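PDB 5MQ6: polycyclic ketone monooxygenase from Myceliophthora thermophila, which uses FAD and NADPH to insert one oxygen atom beside a ketone carbonyl, turning polycyclic and other ketones into esters or lactones. Local coordinates for residues C520-P525 and L568-S573; A216-L221 and F524-F529; G486-R491 and K502-K507; T515-C520 and E577-E582. One frame throughout, in Å; residues are numbered along the deposited sequence.

Overall arrangement
All four contacts lie on one side of the chain's centre and are largely buried. Contact 2 is a strand pair in the large mixed sheet and relies on backbone hydrogen bonds and an amide stacked on a ring. Contact 1 shares Phe524 and Pro525 with it and ties the loop that leads into strand 527-529 to strand 567-571 through a carboxylate, an amide and a water; its Ser573 end is exposed. Contact 4 shares Cys520 with contact 1 and seats the loop's earlier part on helix 573-585 by aromatic packing. Contact 3 joins two helix starts through one serine-aspartate bond. It touches contacts 1 and 2 through Leu504 and Phe524, but stays about 6 Å from contact 4 at the nearest atoms.

Contact 1. Residues C520-P525 and L568-S573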
loop_
_atom_site.group_PDB
_atom_site.type_symbol
_atom_site.label_atom_id
_atom_site.label_comp_id
_atom_site.label_asym_id
_atom_site.label_seq_id
_atom_site.Cartn_x
_atom_site.Cartn_y
_atom_site.Cartn_z
ATOM N N CYS A 520 -11.975 7.184 -12.389
ATOM C CA CYS A 520 -11.752 7.989 -13.642
ATOM C C CYS A 520 -12.070 9.450 -13.361
ATOM O O CYS A 520 -12.699 9.768 -12.336
ATOM C CB CYS A 520 -12.633 7.438 -14.760
ATOM S SG CYS A 520 -14.394 7.604 -14.354
ATOM N N SER A 521 -11.690 10.336 -14.281
ATOM C CA SER A 521 -11.837 11.800 -14.176
ATOM C C SER A 521 -12.148 12.435 -15.576
ATOM O O SER A 521 -11.619 12.010 -16.672
ATOM C CB SER A 521 -10.563 12.426 -13.644
ATOM O OG SER A 521 -10.816 13.677 -12.989
ATOM N N ASN A 522 -12.978 13.459 -15.512
ATOM C CA ASN A 522 -13.379 14.207 -16.681
ATOM C C ASN A 522 -12.216 14.919 -17.308
ATOM O O ASN A 522 -11.403 15.561 -16.610
ATOM C CB ASN A 522 -14.496 15.206 -16.359
ATOM C CG ASN A 522 -14.874 16.013 -17.570
ATOM O OD1 ASN A 522 -14.411 17.095 -17.650
ATOM N ND2 ASN A 522 -15.563 15.409 -18.596
ATOM N N GLY A 523 -12.162 14.827 -18.623
ATOM C CA GLY A 523 -10.986 15.333 -19.425
ATOM C C GLY A 523 -9.953 14.300 -19.785
ATOM O O GLY A 523 -9.018 14.613 -20.477
ATOM N N PHE A 524 -10.155 13.056 -19.336
ATOM C CA PHE A 524 -9.175 11.952 -19.335
ATOM C C PHE A 524 -9.849 10.710 -19.767
ATOM O O PHE A 524 -9.904 9.752 -19.016
ATOM C CB PHE A 524 -8.433 11.817 -17.969
ATOM C CG PHE A 524 -7.786 13.127 -17.528
ATOM C CD1 PHE A 524 -8.539 14.077 -16.862
ATOM C CD2 PHE A 524 -6.503 13.421 -17.876
ATOM C CE1 PHE A 524 -8.028 15.289 -16.501
ATOM C CE2 PHE A 524 -5.941 14.642 -17.528
ATOM C CZ PHE A 524 -6.714 15.591 -16.842
ATOM N N PRO A 525 -10.394 10.736 -21.031
ATOM C CA PRO A 525 -11.139 9.610 -21.602
ATOM C C PRO A 525 -10.275 8.388 -21.699
ATOM O O PRO A 525 -9.079 8.511 -21.920
ATOM C CB PRO A 525 -11.553 10.118 -23.012
ATOM C CG PRO A 525 -10.501 11.107 -23.357
ATOM C CD PRO A 525 -10.019 11.701 -22.088
ATOM N N LEU A 568 -14.935 5.095 -26.765
ATOM C CA LEU A 568 -14.386 6.210 -26.086
ATOM C C LEU A 568 -15.298 6.478 -24.907
ATOM O O LEU A 568 -16.442 6.843 -25.124
ATOM C CB LEU A 568 -14.319 7.392 -27.057
ATOM C CG LEU A 568 -13.674 8.646 -26.484
ATOM C CD1 LEU A 568 -12.192 8.396 -26.189
ATOM C CD2 LEU A 568 -13.854 9.818 -27.414
ATOM N N VAL A 569 -14.752 6.403 -23.684
ATOM C CA VAL A 569 -15.503 6.421 -22.480
ATOM C C VAL A 569 -14.964 7.481 -21.589
ATOM O O VAL A 569 -13.792 7.402 -21.186
ATOM C CB VAL A 569 -15.279 5.096 -21.700
ATOM C CG1 VAL A 569 -16.147 5.094 -20.462
ATOM C CG2 VAL A 569 -15.638 3.936 -22.553
ATOM N N GLU A 570 -15.814 8.431 -21.184
ATOM C CA GLU A 570 -15.335 9.617 -20.446
ATOM C C GLU A 570 -16.382 10.056 -19.478
ATOM O O GLU A 570 -17.512 10.317 -19.881
ATOM C CB GLU A 570 -15.058 10.811 -21.381
ATOM C CG GLU A 570 -14.275 11.881 -20.656
ATOM C CD GLU A 570 -13.847 13.059 -21.501
ATOM O OE1 GLU A 570 -14.043 13.037 -22.709
ATOM O OE2 GLU A 570 -13.315 14.012 -20.938
ATOM N N VAL A 571 -16.049 10.067 -18.196
ATOM C CA VAL A 571 -17.018 10.580 -17.203
ATOM C C VAL A 571 -17.309 12.103 -17.467
ATOM O O VAL A 571 -16.392 12.887 -17.849
ATOM C CB VAL A 571 -16.578 10.383 -15.759
ATOM C CG1 VAL A 571 -15.336 11.173 -15.386
ATOM C CG2 VAL A 571 -17.717 10.736 -14.770
ATOM N N THR A 572 -18.536 12.503 -17.224
ATOM C CA THR A 572 -18.837 13.945 -17.375
ATOM C C THR A 572 -18.413 14.781 -16.135
ATOM O O THR A 572 -18.284 14.271 -15.029
ATOM C CB THR A 572 -20.325 14.170 -17.617
ATOM O OG1 THR A 572 -21.032 13.681 -16.505
ATOM C CG2 THR A 572 -20.818 13.405 -18.862
ATOM N N SER A 573 -18.239 16.061 -16.297
ATOM C CA SER A 573 -17.884 16.953 -15.163
ATOM C C SER A 573 -18.992 16.942 -14.128
ATOM O O SER A 573 -18.715 16.954 -12.956
ATOM C CB SER A 573 -17.548 18.412 -15.593
ATOM O OG SER A 573 -18.587 18.873 -16.389
HETATM O O HOH W 1 -13.142 9.685 -17.859
#
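Val571 drives its CG1 methyl into the bend at Ser521 and Asn522, 3.3 Å from Asn522 N, while Cys520 SG rests 3.8 Å from Val571 CB. This is the tight part of the contact, where the last residue of strand 567-571 fills the start of a type II turn running from Ser521 to Phe524. Beside it, Asn522 ND2 gives a nearly straight bond of 2.8 Å to Val571 O, lying in both the amide and the carbonyl planes. One turn residue on, Gly523 N reaches Glu570 OE2 at 2.7 Å on its anti lone pair; the bond is bent, with 135° at the hydrogen. Glu570 is extended and runs alongside Pro525, whose CB also meets Leu568 CD1 at 3.7 Å. A water bridges Val571 N and Ser521 O, 3.0 Å from each, where the chains draw apart. The loose side is the far end: Asn522 OD1 comes no nearer than 4.0 Å to Ser573 CB, and Ser573, in the first turn of helix 573-585, is exposed. With OE2 on a backbone N-H and OE1 in a salt bridge to Arg499, the Glu570 carboxylate probably stays charged and pins the turn to the strand.

Contact 2. Residues A216-L221 and F524-F529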
loop_
_atom_site.group_PDB
_atom_site.type_symbol
_atom_site.label_atom_id
_atom_site.label_comp_id
_atom_site.label_asym_id
_atom_site.label_seq_id
_atom_site.Cartn_x
_atom_site.Cartn_y
_atom_site.Cartn_z
ATOM N N ALA A 216 -1.799 3.537 -26.788
ATOM C CA ALA A 216 -2.901 2.633 -26.437
ATOM C C ALA A 216 -4.236 3.299 -26.530
ATOM O O ALA A 216 -4.321 4.484 -26.286
ATOM C CB ALA A 216 -2.716 2.098 -25.014
ATOM N N ARG A 217 -5.297 2.518 -26.683
ATOM C CA ARG A 217 -6.679 3.088 -26.658
ATOM C C ARG A 217 -7.090 3.396 -25.232
ATOM O O ARG A 217 -7.717 4.367 -24.985
ATOM C CB ARG A 217 -7.668 2.044 -27.251
ATOM C CG ARG A 217 -7.370 1.777 -28.727
ATOM C CD ARG A 217 -8.405 0.759 -29.181
ATOM N NE ARG A 217 -8.292 0.425 -30.542
ATOM C CZ ARG A 217 -9.011 -0.476 -31.175
ATOM N NH1 ARG A 217 -9.996 -1.107 -30.571
ATOM N NH2 ARG A 217 -8.775 -0.656 -32.464
ATOM N N TYR A 218 -6.718 2.529 -24.299
ATOM C CA TYR A 218 -6.998 2.659 -22.908
ATOM C C TYR A 218 -5.733 2.548 -22.065
ATOM O O TYR A 218 -4.839 1.664 -22.374
ATOM C CB TYR A 218 -7.872 1.484 -22.518
ATOM C CG TYR A 218 -9.301 1.483 -22.947
ATOM C CD1 TYR A 218 -10.303 2.134 -22.201
ATOM C CD2 TYR A 218 -9.715 0.759 -24.076
ATOM C CE1 TYR A 218 -11.654 2.044 -22.537
ATOM C CE2 TYR A 218 -11.049 0.699 -24.410
ATOM C CZ TYR A 218 -11.999 1.307 -23.659
ATOM O OH TYR A 218 -13.306 1.177 -24.121
ATOM N N VAL A 219 -5.687 3.338 -20.998
ATOM C CA VAL A 219 -4.617 3.180 -20.010
ATOM C C VAL A 219 -5.244 2.864 -18.672
ATOM O O VAL A 219 -6.060 3.560 -18.212
ATOM C CB VAL A 219 -3.729 4.423 -19.895
ATOM C CG1 VAL A 219 -2.730 4.344 -18.706
ATOM C CG2 VAL A 219 -3.013 4.694 -21.207
ATOM N N LEU A 220 -4.830 1.774 -18.066
ATOM C CA LEU A 220 -5.319 1.326 -16.757
ATOM C C LEU A 220 -4.143 1.431 -15.730
ATOM O O LEU A 220 -3.153 0.704 -15.839
ATOM C CB LEU A 220 -5.711 -0.112 -16.936
ATOM C CG LEU A 220 -6.986 -0.484 -17.664
ATOM C CD1 LEU A 220 -7.784 0.532 -18.325
ATOM C CD2 LEU A 220 -7.072 -1.885 -18.134
ATOM N N LEU A 221 -4.260 2.277 -14.732
ATOM C CA LEU A 221 -3.179 2.396 -13.749
ATOM C C LEU A 221 -3.415 1.436 -12.585
ATOM O O LEU A 221 -4.451 1.485 -11.929
ATOM C CB LEU A 221 -3.083 3.793 -13.223
ATOM C CG LEU A 221 -2.922 4.883 -14.247
ATOM C CD1 LEU A 221 -2.883 6.170 -13.467
ATOM C CD2 LEU A 221 -1.770 4.828 -15.226
ATOM N N PHE A 524 -10.155 13.056 -19.336
ATOM C CA PHE A 524 -9.175 11.952 -19.335
ATOM C C PHE A 524 -9.849 10.710 -19.767
ATOM O O PHE A 524 -9.904 9.752 -19.016
ATOM C CB PHE A 524 -8.433 11.817 -17.969
ATOM C CG PHE A 524 -7.786 13.127 -17.528
ATOM C CD1 PHE A 524 -8.539 14.077 -16.862
ATOM C CD2 PHE A 524 -6.503 13.421 -17.876
ATOM C CE1 PHE A 524 -8.028 15.289 -16.501
ATOM C CE2 PHE A 524 -5.941 14.642 -17.528
ATOM C CZ PHE A 524 -6.714 15.591 -16.842
ATOM N N PRO A 525 -10.394 10.736 -21.031
ATOM C CA PRO A 525 -11.139 9.610 -21.602
ATOM C C PRO A 525 -10.275 8.388 -21.699
ATOM O O PRO A 525 -9.079 8.511 -21.920
ATOM C CB PRO A 525 -11.553 10.118 -23.012
ATOM C CG PRO A 525 -10.501 11.107 -23.357
ATOM C CD PRO A 525 -10.019 11.701 -22.088
ATOM N N ASN A 526 -10.889 7.208 -21.524
ATOM C CA ASN A 526 -10.187 5.961 -21.630
ATOM C C ASN A 526 -9.052 5.786 -20.669
ATOM O O ASN A 526 -8.214 4.941 -20.881
ATOM C CB ASN A 526 -9.794 5.641 -23.085
ATOM C CG ASN A 526 -10.991 5.257 -23.922
ATOM O OD1 ASN A 526 -12.139 5.419 -23.483
ATOM N ND2 ASN A 526 -10.736 4.735 -25.149
ATOM N N LEU A 527 -9.073 6.481 -19.552
ATOM C CA LEU A 527 -8.057 6.285 -18.482
ATOM C C LEU A 527 -8.820 5.872 -17.283
ATOM O O LEU A 527 -9.825 6.495 -16.932
ATOM C CB LEU A 527 -7.389 7.612 -18.139
ATOM C CG LEU A 527 -6.430 7.625 -16.939
ATOM C CD1 LEU A 527 -5.193 6.730 -17.157
ATOM C CD2 LEU A 527 -6.037 9.055 -16.570
ATOM N N PHE A 528 -8.321 4.833 -16.625
ATOM C CA PHE A 528 -8.850 4.375 -15.372
ATOM C C PHE A 528 -7.766 4.066 -14.379
ATOM O O PHE A 528 -6.671 3.756 -14.782
ATOM C CB PHE A 528 -9.743 3.107 -15.605
ATOM C CG PHE A 528 -10.969 3.386 -16.436
ATOM C CD1 PHE A 528 -12.186 3.814 -15.827
ATOM C CD2 PHE A 528 -10.949 3.187 -17.782
ATOM C CE1 PHE A 528 -13.297 4.025 -16.620
ATOM C CE2 PHE A 528 -12.077 3.450 -18.585
ATOM C CZ PHE A 528 -13.240 3.801 -18.000
ATOM N N PHE A 529 -8.096 4.105 -13.096
ATOM C CA PHE A 529 -7.116 3.899 -12.059
ATOM C C PHE A 529 -7.761 3.212 -10.914
ATOM O O PHE A 529 -8.927 3.410 -10.658
ATOM C CB PHE A 529 -6.392 5.207 -11.660
ATOM C CG PHE A 529 -7.268 6.467 -11.699
ATOM C CD1 PHE A 529 -8.016 6.846 -10.598
ATOM C CD2 PHE A 529 -7.335 7.313 -12.830
ATOM C CE1 PHE A 529 -8.808 8.012 -10.598
ATOM C CE2 PHE A 529 -8.168 8.457 -12.820
ATOM C CZ PHE A 529 -8.912 8.796 -11.721
#
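Tyr218 and Asn526 both turn CG anti to their own carbonyl carbon (chi1 -74° and -72°), which starts the ring and the amide on courses that end in a stack. The two planes are 13° apart: Asn526 ND2 sits 3.8 Å above the centre of the Tyr218 ring, and OD1 lies 3.5 Å from Tyr218 CE1. Tyr218 OH is hydrogen-bonded to Glu560 OE2 outside the pair. Asn526 ND2 also donates to Arg217 O at 3.0 Å, from above that carbonyl's plane. Beyond this corner strands 218-221 and 527-529 run parallel. Asn526 O accepts from Val219 N at 3.0 Å, Val219 O from Phe528 N at 3.0 Å, and Phe528 O from Leu221 N at 2.8 Å, in the stepwise pattern of a parallel ladder. On one face Val219 CG1 lies 3.8 Å from Leu527 CD1, with Leu221 and Phe529 farther along. On the other, Tyr218 CE1 meets Phe528 CE2 rim to rim at 4.2 Å, and Leu220 and Phe528 run side by side, both touching Ile556 of helix 541-562. Strand 218-221 also pairs with strand 78-84, which leads into the FAD site, so the ladder extends that sheet. An alanine in place of Tyr218 would probably leave the Asn526 amide without its stacking surface and Glu560 without its hydroxyl partner. Asn526 OD1 accepts from Val569 N and ND2 donates to Ala567 O as well as Arg217 O; these bonds fix the flip of the amide and make this buried side chain a link between the sheet and strand 567-571.

Contact 3. Residues G486-R491 and K502-K507; sequences GSPAVR and KSLDDK
Ser487 OG donates to Asp505 OD1 in a short bond of 2.6 Å that joins the starts of two helices. It meets the oxygen on its anti side, 26° out of the carboxylate plane. Carbon atoms crowd round this bond: Val490 CG2 lies 3.3 Å from Asp505 OD1, and Ala489 CB is 4.0 Å from Asp505 CB. The apolar pair is Pro488 CD with Leu504 CD2, 4.1 Å apart, the two side chains at about a right angle. Asp505 holds CG anti to its backbone N (chi1 -167°), which puts the carboxylate carbon on the side of Ser487. In the second shell the same Ser487 oxygen N-caps helix 488-492, accepting weakly from Ala489 N at 3.2 Å and Val490 N at 3.3 Å. Gln509 NE2 is a further donor to Asp505 OD1, and Ser503 OG caps the other helix at Asp506 N. An alanine in place of Asp505 would probably leave the Ser487 hydroxyl and the Gln509 amide without their shared acceptor. Farther out, Leu504 leans on Ile496 of strand 495-497 and on Phe524; Ser487 and Pro488 touch Trp508 of helix 504-511; and helix 488-492 ends at Thr492, an FAD-binding residue.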
loop_
_atom_site.group_PDB
_atom_site.type_symbol
_atom_site.label_atom_id
_atom_site.label_comp_id
_atom_site.label_asym_id
_atom_site.label_seq_id
_atom_site.Cartn_x
_atom_site.Cartn_y
_atom_site.Cartn_z
ATOM N N GLY A 486 -3.747 12.663 -2.883
ATOM C CA GLY A 486 -4.369 11.565 -3.641
ATOM C C GLY A 486 -4.322 11.654 -5.158
ATOM O O GLY A 486 -4.976 10.890 -5.794
ATOM N N SER A 487 -3.566 12.559 -5.752
ATOM C CA SER A 487 -3.540 12.707 -7.203
ATOM C C SER A 487 -3.102 11.393 -7.805
ATOM O O SER A 487 -2.047 10.873 -7.421
ATOM C CB SER A 487 -2.499 13.750 -7.601
ATOM O OG SER A 487 -2.347 13.834 -8.968
ATOM N N PRO A 488 -3.909 10.816 -8.743
ATOM C CA PRO A 488 -3.328 9.608 -9.338
ATOM C C PRO A 488 -2.009 9.865 -10.080
ATOM O O PRO A 488 -1.211 8.971 -10.191
ATOM C CB PRO A 488 -4.447 9.109 -10.244
ATOM C CG PRO A 488 -5.726 9.618 -9.590
ATOM C CD PRO A 488 -5.284 11.004 -9.196
ATOM N N ALA A 489 -1.748 11.082 -10.536
ATOM C CA ALA A 489 -0.534 11.412 -11.254
ATOM C C ALA A 489 0.668 11.410 -10.293
ATOM O O ALA A 489 1.736 10.757 -10.543
ATOM C CB ALA A 489 -0.679 12.787 -11.875
ATOM N N VAL A 490 0.509 12.154 -9.202
ATOM C CA VAL A 490 1.600 12.217 -8.238
ATOM C C VAL A 490 1.871 10.856 -7.680
ATOM O O VAL A 490 3.012 10.455 -7.584
ATOM C CB VAL A 490 1.346 13.168 -7.051
ATOM C CG1 VAL A 490 2.527 13.176 -6.073
ATOM C CG2 VAL A 490 1.158 14.596 -7.580
ATOM N N ARG A 491 0.843 10.143 -7.290
ATOM C CA ARG A 491 1.090 8.863 -6.721
ATOM C C ARG A 491 1.791 7.866 -7.650
ATOM O O ARG A 491 2.505 7.014 -7.215
ATOM C CB ARG A 491 -0.205 8.286 -6.294
ATOM C CG ARG A 491 -0.018 6.890 -5.745
ATOM C CD ARG A 491 -1.305 6.381 -5.123
ATOM N NE ARG A 491 -2.435 6.319 -6.073
ATOM C CZ ARG A 491 -3.405 7.226 -6.197
ATOM N NH1 ARG A 491 -3.390 8.336 -5.439
ATOM N NH2 ARG A 491 -4.409 6.999 -7.087
ATOM N N LYS A 502 -4.689 19.541 -20.840
ATOM C CA LYS A 502 -4.953 19.678 -19.397
ATOM C C LYS A 502 -4.264 18.582 -18.479
ATOM O O LYS A 502 -4.437 17.355 -18.669
ATOM C CB LYS A 502 -6.448 19.571 -19.184
ATOM C CG LYS A 502 -6.932 20.194 -17.885
ATOM C CD LYS A 502 -8.461 20.351 -17.796
ATOM C CE LYS A 502 -9.145 19.129 -17.165
ATOM N NZ LYS A 502 -10.539 18.893 -17.645
ATOM N N SER A 503 -3.534 19.052 -17.466
ATOM C CA SER A 503 -2.827 18.207 -16.519
ATOM C C SER A 503 -3.737 17.652 -15.431
ATOM O O SER A 503 -4.442 18.404 -14.716
ATOM C CB SER A 503 -1.709 18.962 -15.832
ATOM O OG SER A 503 -1.372 18.176 -14.677
ATOM N N LEU A 504 -3.703 16.348 -15.251
ATOM C CA LEU A 504 -4.577 15.742 -14.225
ATOM C C LEU A 504 -4.257 16.371 -12.866
ATOM O O LEU A 504 -5.166 16.731 -12.074
ATOM C CB LEU A 504 -4.425 14.205 -14.173
ATOM C CG LEU A 504 -5.334 13.475 -13.163
ATOM C CD1 LEU A 504 -6.799 13.812 -13.393
ATOM C CD2 LEU A 504 -5.147 11.986 -13.225
ATOM N N ASP A 505 -2.964 16.510 -12.608
ATOM C CA ASP A 505 -2.567 16.948 -11.289
ATOM C C ASP A 505 -2.925 18.401 -11.043
ATOM O O ASP A 505 -3.316 18.778 -9.971
ATOM C CB ASP A 505 -1.082 16.697 -11.004
ATOM C CG ASP A 505 -0.762 16.876 -9.540
ATOM O OD1 ASP A 505 -1.443 16.257 -8.682
ATOM O OD2 ASP A 505 0.124 17.705 -9.256
ATOM N N ASP A 506 -2.791 19.227 -12.040
ATOM C CA ASP A 506 -3.202 20.624 -11.882
ATOM C C ASP A 506 -4.687 20.709 -11.597
ATOM O O ASP A 506 -5.098 21.393 -10.660
ATOM C CB ASP A 506 -2.844 21.430 -13.098
ATOM C CG ASP A 506 -1.329 21.509 -13.323
ATOM O OD1 ASP A 506 -0.526 21.344 -12.369
ATOM O OD2 ASP A 506 -0.932 21.728 -14.491
ATOM N N LYS A 507 -5.503 19.957 -12.343
ATOM C CA LYS A 507 -6.949 19.887 -11.998
ATOM C C LYS A 507 -7.142 19.475 -10.525
ATOM O O LYS A 507 -7.881 20.105 -9.759
ATOM C CB LYS A 507 -7.648 18.883 -12.891
ATOM C CG LYS A 507 -9.169 18.824 -12.784
ATOM C CD LYS A 507 -9.748 17.727 -13.650
ATOM C CE LYS A 507 -11.190 17.417 -13.262
ATOM N NZ LYS A 507 -11.733 16.215 -13.975
#

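Contact 4. Residues T515-C520 and E577-E582; sequences TLHGVC and EAWSFE
His517 points the edge of its ring at the face of Trp579, a T-shaped (edge-to-face) pair that seats the loop after helix 504-511 on helix 573-585. The planes stand at 87° and the His517 ring centroid is 4.8 Å from that of the indole's six-membered ring. His517 CD2 does the touching, 3.7 Å from Trp579 CZ3. Trp579 holds CG anti to its backbone N (chi1 177°), so that CG starts toward the loop; chi2 of -105° then turns the indole face to His517. The loop backbone lies over the same ring system: His517 N is 3.3 Å above the indole plane, toward the rim, close to NE1; both are donors and they do not bond. Trp579 NE1 instead donates to Gln534 O. Leu516 crosses the indole at about a right angle, its CD1 3.8 Å from Trp579 CB, and its CG sits over the centre of the His517 ring. The loop is tied back on itself by Val519 N bonding to Leu516 O, with positive phi at His517 and Gly518 between them. Tyr640 of helix 630-641 also meets His517 edge-to-face, so two helices grip this loop. Thr515 OG1, bonded to Gln534 OE1, also accepts weakly from Gly518 N, and Thr515 O lies 3.3 Å from Trp579 CD1.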
loop_
_atom_site.group_PDB
_atom_site.type_symbol
_atom_site.label_atom_id
_atom_site.label_comp_id
_atom_site.label_asym_id
_atom_site.label_seq_id
_atom_site.Cartn_x
_atom_site.Cartn_y
_atom_site.Cartn_z
ATOM N N THR A 515 -13.593 12.532 -9.346
ATOM C CA THR A 515 -13.742 11.305 -10.040
ATOM C C THR A 515 -15.181 10.887 -10.000
ATOM O O THR A 515 -15.993 11.470 -9.327
ATOM C CB THR A 515 -13.016 10.148 -9.329
ATOM O OG1 THR A 515 -13.652 9.878 -8.075
ATOM C CG2 THR A 515 -11.549 10.511 -9.147
ATOM N N LEU A 516 -15.507 9.855 -10.769
ATOM C CA LEU A 516 -16.640 9.022 -10.475
ATOM C C LEU A 516 -16.126 7.659 -9.913
ATOM O O LEU A 516 -15.298 6.960 -10.539
ATOM C CB LEU A 516 -17.556 8.793 -11.639
ATOM C CG LEU A 516 -18.790 7.980 -11.383
ATOM C CD1 LEU A 516 -19.645 8.547 -10.335
ATOM C CD2 LEU A 516 -19.582 7.679 -12.657
ATOM N N HIS A 517 -16.603 7.342 -8.721
ATOM C CA HIS A 517 -16.313 6.069 -8.014
ATOM C C HIS A 517 -14.858 5.815 -7.668
ATOM O O HIS A 517 -14.441 4.668 -7.354
ATOM C CB HIS A 517 -16.916 4.905 -8.820
ATOM C CG HIS A 517 -18.392 5.019 -9.078
ATOM N ND1 HIS A 517 -19.008 4.417 -10.167
ATOM C CD2 HIS A 517 -19.391 5.567 -8.364
ATOM C CE1 HIS A 517 -20.304 4.620 -10.105
ATOM N NE2 HIS A 517 -20.567 5.256 -8.991
ATOM N N GLY A 518 -14.065 6.864 -7.754
ATOM C CA GLY A 518 -12.612 6.827 -7.556
ATOM C C GLY A 518 -11.772 6.304 -8.707
ATOM O O GLY A 518 -10.534 6.179 -8.565
ATOM N N VAL A 519 -12.374 6.055 -9.855
ATOM C CA VAL A 519 -11.610 5.321 -10.885
ATOM C C VAL A 519 -11.343 6.031 -12.196
ATOM O O VAL A 519 -10.589 5.508 -13.060
ATOM C CB VAL A 519 -12.300 3.972 -11.239
ATOM C CG1 VAL A 519 -12.387 3.086 -10.001
ATOM C CG2 VAL A 519 -13.646 4.176 -11.822
ATOM N N CYS A 520 -11.975 7.184 -12.389
ATOM C CA CYS A 520 -11.752 7.989 -13.642
ATOM C C CYS A 520 -12.070 9.450 -13.361
ATOM O O CYS A 520 -12.699 9.768 -12.336
ATOM C CB CYS A 520 -12.633 7.438 -14.760
ATOM S SG CYS A 520 -14.394 7.604 -14.354
ATOM N N GLU A 577 -18.622 15.669 -10.315
ATOM C CA GLU A 577 -18.864 16.688 -9.338
ATOM C C GLU A 577 -19.964 16.268 -8.338
ATOM O O GLU A 577 -19.829 16.484 -7.156
ATOM C CB GLU A 577 -19.186 17.992 -10.052
ATOM C CG GLU A 577 -18.954 19.172 -9.176
ATOM C CD GLU A 577 -17.515 19.474 -8.926
ATOM O OE1 GLU A 577 -16.581 18.892 -9.522
ATOM O OE2 GLU A 577 -17.320 20.344 -8.099
ATOM N N ALA A 578 -21.005 15.603 -8.797
ATOM C CA ALA A 578 -21.955 15.012 -7.911
ATOM C C ALA A 578 -21.284 14.009 -6.942
ATOM O O ALA A 578 -21.579 13.971 -5.757
ATOM C CB ALA A 578 -23.049 14.342 -8.738
ATOM N N TRP A 579 -20.355 13.210 -7.476
ATOM C CA TRP A 579 -19.761 12.126 -6.713
ATOM C C TRP A 579 -18.877 12.799 -5.630
ATOM O O TRP A 579 -18.895 12.413 -4.441
ATOM C CB TRP A 579 -18.959 11.201 -7.678
ATOM C CG TRP A 579 -18.278 10.103 -6.898
ATOM C CD1 TRP A 579 -17.012 10.004 -6.606
ATOM C CD2 TRP A 579 -18.947 9.029 -6.258
ATOM N NE1 TRP A 579 -16.798 8.880 -5.808
ATOM C CE2 TRP A 579 -17.995 8.287 -5.572
ATOM C CE3 TRP A 579 -20.279 8.628 -6.204
ATOM C CZ2 TRP A 579 -18.305 7.190 -4.853
ATOM C CZ3 TRP A 579 -20.603 7.527 -5.456
ATOM C CH2 TRP A 579 -19.619 6.797 -4.832
ATOM N N SER A 580 -18.188 13.893 -6.050
ATOM C CA SER A 580 -17.323 14.657 -5.170
ATOM C C SER A 580 -18.089 15.319 -4.012
ATOM O O SER A 580 -17.582 15.290 -2.873
ATOM C CB SER A 580 -16.389 15.629 -5.930
ATOM O OG SER A 580 -15.779 15.044 -7.039
ATOM N N PHE A 581 -19.308 15.831 -4.273
ATOM C CA PHE A 581 -20.179 16.322 -3.200
ATOM C C PHE A 581 -20.658 15.147 -2.348
ATOM O O PHE A 581 -20.813 15.276 -1.146
ATOM C CB PHE A 581 -21.313 17.222 -3.720
ATOM C CG PHE A 581 -20.870 18.628 -3.962
ATOM C CD1 PHE A 581 -20.084 18.917 -5.056
ATOM C CD2 PHE A 581 -21.099 19.632 -3.006
ATOM C CE1 PHE A 581 -19.566 20.189 -5.260
ATOM C CE2 PHE A 581 -20.600 20.932 -3.200
ATOM C CZ PHE A 581 -19.815 21.216 -4.327
ATOM N N GLU A 582 -20.870 13.975 -2.938
ATOM C CA GLU A 582 -21.133 12.778 -2.098
ATOM C C GLU A 582 -19.968 12.552 -1.119
ATOM O O GLU A 582 -20.212 12.358 0.081
ATOM C CB GLU A 582 -21.464 11.531 -2.906
ATOM C CG GLU A 582 -21.662 10.245 -2.181
ATOM C CD GLU A 582 -22.917 10.237 -1.288
ATOM O OE1 GLU A 582 -23.773 11.135 -1.404
ATOM O OE2 GLU A 582 -23.042 9.279 -0.461
#